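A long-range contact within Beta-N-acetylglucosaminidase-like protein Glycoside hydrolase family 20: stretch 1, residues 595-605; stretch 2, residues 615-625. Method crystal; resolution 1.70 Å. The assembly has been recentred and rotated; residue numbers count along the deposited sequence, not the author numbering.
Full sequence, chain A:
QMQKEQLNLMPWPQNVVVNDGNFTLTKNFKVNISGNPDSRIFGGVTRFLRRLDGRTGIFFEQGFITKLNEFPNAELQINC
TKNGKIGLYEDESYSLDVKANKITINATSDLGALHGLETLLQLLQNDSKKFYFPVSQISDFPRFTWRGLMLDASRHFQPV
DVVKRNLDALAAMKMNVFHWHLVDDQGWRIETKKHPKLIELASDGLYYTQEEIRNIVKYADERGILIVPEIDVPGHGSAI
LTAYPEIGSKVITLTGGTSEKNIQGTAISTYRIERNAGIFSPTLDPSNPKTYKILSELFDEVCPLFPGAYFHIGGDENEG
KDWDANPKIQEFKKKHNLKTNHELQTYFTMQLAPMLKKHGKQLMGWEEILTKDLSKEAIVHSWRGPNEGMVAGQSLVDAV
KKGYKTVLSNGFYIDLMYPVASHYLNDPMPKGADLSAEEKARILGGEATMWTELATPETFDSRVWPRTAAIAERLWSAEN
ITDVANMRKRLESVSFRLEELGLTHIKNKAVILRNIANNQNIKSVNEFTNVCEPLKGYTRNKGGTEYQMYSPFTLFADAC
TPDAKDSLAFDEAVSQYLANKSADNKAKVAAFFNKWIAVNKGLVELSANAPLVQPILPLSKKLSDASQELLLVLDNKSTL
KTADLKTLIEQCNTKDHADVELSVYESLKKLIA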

# COMPACT_ATOMS: atom_id res chain seq x y z
N LYS A 595 27.26 19.06 -8.49
CA LYS A 595 26.31 17.99 -8.28
C LYS A 595 25.48 17.72 -9.53
O LYS A 595 25.31 16.52 -9.92
CB LYS A 595 25.34 18.34 -7.12
CG LYS A 595 24.36 17.21 -6.86
CD LYS A 595 23.44 17.48 -5.67
CE LYS A 595 22.57 16.25 -5.39
NZ LYS A 595 21.81 16.46 -4.12
N TRP A 596 24.97 18.77 -10.17
CA TRP A 596 24.12 18.59 -11.35
C TRP A 596 24.87 18.01 -12.55
O TRP A 596 24.32 17.30 -13.40
CB TRP A 596 23.41 19.86 -11.67
CG TRP A 596 22.50 20.27 -10.49
CD1 TRP A 596 21.82 19.47 -9.59
CD2 TRP A 596 22.13 21.61 -10.16
NE1 TRP A 596 21.10 20.24 -8.71
CE2 TRP A 596 21.25 21.55 -9.07
CE3 TRP A 596 22.41 22.83 -10.73
CZ2 TRP A 596 20.69 22.71 -8.49
CZ3 TRP A 596 21.89 23.95 -10.17
CH2 TRP A 596 21.03 23.88 -9.05
N ILE A 597 26.15 18.41 -12.69
CA ILE A 597 27.01 17.78 -13.70
C ILE A 597 27.09 16.29 -13.45
O ILE A 597 26.98 15.48 -14.38
CB ILE A 597 28.35 18.49 -13.70
CG1 ILE A 597 28.17 19.91 -14.25
CG2 ILE A 597 29.36 17.68 -14.50
CD1 ILE A 597 29.36 20.83 -13.98
N ALA A 598 27.29 15.89 -12.20
CA ALA A 598 27.38 14.49 -11.89
C ALA A 598 26.04 13.77 -12.13
O ALA A 598 26.00 12.58 -12.58
CB ALA A 598 27.89 14.26 -10.46
N VAL A 599 24.95 14.41 -11.75
CA VAL A 599 23.63 13.82 -11.98
C VAL A 599 23.39 13.54 -13.47
O VAL A 599 22.93 12.48 -13.86
CB VAL A 599 22.52 14.75 -11.40
CG1 VAL A 599 21.14 14.35 -11.94
CG2 VAL A 599 22.59 14.79 -9.87
N ASN A 600 23.74 14.48 -14.31
CA ASN A 600 23.54 14.33 -15.73
C ASN A 600 24.37 13.16 -16.22
O ASN A 600 23.91 12.37 -17.03
CB ASN A 600 23.87 15.58 -16.51
CG ASN A 600 23.62 15.41 -17.97
OD1 ASN A 600 22.49 15.17 -18.43
ND2 ASN A 600 24.72 15.44 -18.76
N LYS A 601 25.63 13.07 -15.79
CA LYS A 601 26.43 11.88 -16.16
C LYS A 601 25.76 10.59 -15.76
O LYS A 601 25.67 9.67 -16.55
CB LYS A 601 27.85 11.86 -15.55
CG LYS A 601 28.73 13.03 -16.04
CD LYS A 601 29.99 13.25 -15.23
CE LYS A 601 31.06 12.23 -15.41
NZ LYS A 601 32.09 12.10 -14.29
N GLY A 602 25.20 10.55 -14.56
CA GLY A 602 24.54 9.37 -14.10
C GLY A 602 23.32 9.00 -14.89
O GLY A 602 23.10 7.81 -15.24
N LEU A 603 22.56 10.01 -15.31
CA LEU A 603 21.40 9.77 -16.13
C LEU A 603 21.78 9.23 -17.52
O LEU A 603 21.17 8.29 -18.08
CB LEU A 603 20.59 11.04 -16.26
CG LEU A 603 19.91 11.55 -14.98
CD1 LEU A 603 19.20 12.88 -15.31
CD2 LEU A 603 18.94 10.49 -14.47
N VAL A 604 22.83 9.83 -18.09
CA VAL A 604 23.32 9.33 -19.41
C VAL A 604 23.78 7.87 -19.30
O VAL A 604 23.41 7.01 -20.16
CB VAL A 604 24.40 10.28 -19.96
CG1 VAL A 604 25.10 9.66 -21.16
CG2 VAL A 604 23.77 11.63 -20.36
N GLU A 605 24.45 7.53 -18.24
CA GLU A 605 24.90 6.14 -17.98
C GLU A 605 23.64 5.26 -17.91
O GLU A 605 23.57 4.19 -18.57
CB GLU A 605 25.64 5.98 -16.68
CG GLU A 605 26.97 6.63 -16.57
CD GLU A 605 27.62 6.06 -15.29
OE1 GLU A 605 28.13 4.95 -15.31
OE2 GLU A 605 27.53 6.68 -14.24
N PRO A 615 13.28 10.78 -22.03
CA PRO A 615 12.58 12.10 -22.01
C PRO A 615 13.19 13.14 -21.08
O PRO A 615 12.93 14.31 -21.26
CB PRO A 615 11.17 11.75 -21.57
CG PRO A 615 11.01 10.29 -21.86
CD PRO A 615 12.38 9.65 -21.74
N ILE A 616 13.98 12.71 -20.09
CA ILE A 616 14.52 13.69 -19.21
C ILE A 616 15.91 14.12 -19.61
O ILE A 616 16.37 15.16 -19.14
CB ILE A 616 14.54 13.32 -17.73
CG1 ILE A 616 15.31 12.12 -17.47
CG2 ILE A 616 13.08 13.18 -17.27
CD1 ILE A 616 15.43 11.82 -15.97
N LEU A 617 16.56 13.36 -20.47
CA LEU A 617 17.96 13.72 -20.85
C LEU A 617 18.09 15.15 -21.38
O LEU A 617 19.08 15.83 -21.09
CB LEU A 617 18.53 12.68 -21.86
CG LEU A 617 18.81 11.28 -21.30
CD1 LEU A 617 19.43 10.47 -22.40
CD2 LEU A 617 19.65 11.27 -20.01
N PRO A 618 17.14 15.64 -22.21
CA PRO A 618 17.37 16.99 -22.72
C PRO A 618 17.38 18.03 -21.60
O PRO A 618 18.14 19.04 -21.64
CB PRO A 618 16.17 17.23 -23.64
CG PRO A 618 15.82 15.81 -24.09
CD PRO A 618 16.00 14.98 -22.87
N LEU A 619 16.61 17.78 -20.54
CA LEU A 619 16.46 18.70 -19.48
C LEU A 619 17.70 18.66 -18.57
O LEU A 619 18.26 19.70 -18.15
CB LEU A 619 15.16 18.40 -18.66
CG LEU A 619 14.73 19.51 -17.69
CD1 LEU A 619 14.39 20.79 -18.39
CD2 LEU A 619 13.51 19.08 -16.81
N SER A 620 18.20 17.47 -18.30
CA SER A 620 19.37 17.31 -17.44
C SER A 620 20.59 17.81 -18.21
O SER A 620 21.49 18.39 -17.62
CB SER A 620 19.56 15.89 -16.92
OG SER A 620 19.78 14.89 -17.97
N LYS A 621 20.60 17.67 -19.55
CA LYS A 621 21.71 18.23 -20.34
C LYS A 621 21.68 19.73 -20.30
O LYS A 621 22.72 20.39 -20.05
CB LYS A 621 21.66 17.74 -21.76
CG LYS A 621 22.62 18.53 -22.64
CD LYS A 621 22.76 17.97 -24.02
CE LYS A 621 23.64 18.87 -24.90
NZ LYS A 621 24.95 19.17 -24.30
N LYS A 622 20.50 20.35 -20.44
CA LYS A 622 20.40 21.79 -20.32
C LYS A 622 20.89 22.35 -18.99
O LYS A 622 21.64 23.37 -18.91
CB LYS A 622 18.98 22.26 -20.65
CG LYS A 622 18.60 22.11 -22.10
CD LYS A 622 17.09 22.14 -22.38
CE LYS A 622 16.93 21.87 -23.90
NZ LYS A 622 15.56 22.02 -24.45
N LEU A 623 20.55 21.65 -17.89
CA LEU A 623 21.04 22.08 -16.58
C LEU A 623 22.57 21.87 -16.42
O LEU A 623 23.27 22.74 -15.84
CB LEU A 623 20.28 21.30 -15.47
CG LEU A 623 20.61 21.66 -14.08
CD1 LEU A 623 20.35 23.13 -13.81
CD2 LEU A 623 19.89 20.75 -13.06
N SER A 624 23.11 20.76 -16.93
CA SER A 624 24.52 20.43 -16.87
C SER A 624 25.26 21.45 -17.67
O SER A 624 26.30 21.96 -17.21
CB SER A 624 24.78 19.02 -17.43
OG SER A 624 26.23 18.79 -17.42
N ASP A 625 24.75 21.76 -18.84
CA ASP A 625 25.45 22.80 -19.69
C ASP A 625 25.52 24.12 -18.98
O ASP A 625 26.59 24.76 -18.97
CB ASP A 625 24.79 22.96 -21.06
CG ASP A 625 25.00 21.79 -21.98
OD1 ASP A 625 25.82 20.89 -21.78
OD2 ASP A 625 24.30 21.73 -22.98
O HOH W 1 21.66 17.76 -14.46
O HOH W 2 27.16 16.24 -17.08
O HOH W 3 21.44 14.32 -20.79

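How do the two backbones lie against each other? Most of the contact is between two helices, running in roughly opposite directions at 149°, with axes approaching to 8.5 Å. The backbones come closest where stretch 2 presents serines: the CA atoms of Ile-597 and Ser-624 are 4.8 Å apart, and those of Asn-600 and Ser-620 5.4 Å. The gap widens to 7.1 Å between CA atoms where Leu-603 and Leu-617 meet.

Which bump fills which hollow at the centre? Asn-600 is the knob, its side chain set among Leu-617, Ser-620, Lys-621 and Ser-624. Its CB rests 3.7 Å from CB of Ser-624. Deeper in the hollow, Ser-620 OG donates a hydrogen bond to Asn-600 OD1 at 2.8 Å, so the knob is held by polarity as well as by shape.

What fills the wider end? Leu-603 CD1 reaches to within 4.0 Å of Ile-616 CD1 and 3.4 Å of Ser-620 OG, covering the hydroxyl with a methyl. Leu-617 CD2 approaches from the other helix, 3.9 Å from Leu-603 CB and 4.2 Å from Val-604 CG2, resting against both.

How is the tryptophan covered? Leu-623 lays CD2 over one face of the Trp-596 ring, 3.9 Å from the centroid of the five-membered ring, a CH-pi contact that sets a methyl against the aromatic electrons.

Where packing leaves gaps, what bridges them? Water 1 donates to Trp-596 O (2.9 Å) and Ser-620 O (3.2 Å), linking the two backbones. Water 2 joins Ile-597 O (2.8 Å), Asn-600 ND2 (3.1 Å) and Ser-624 OG (2.7 Å), while water 3 donates to Asn-600 OD1 and Leu-617 O at 2.7 and 2.8 Å. Both ends of the Asn-600 amide thus have a water partner.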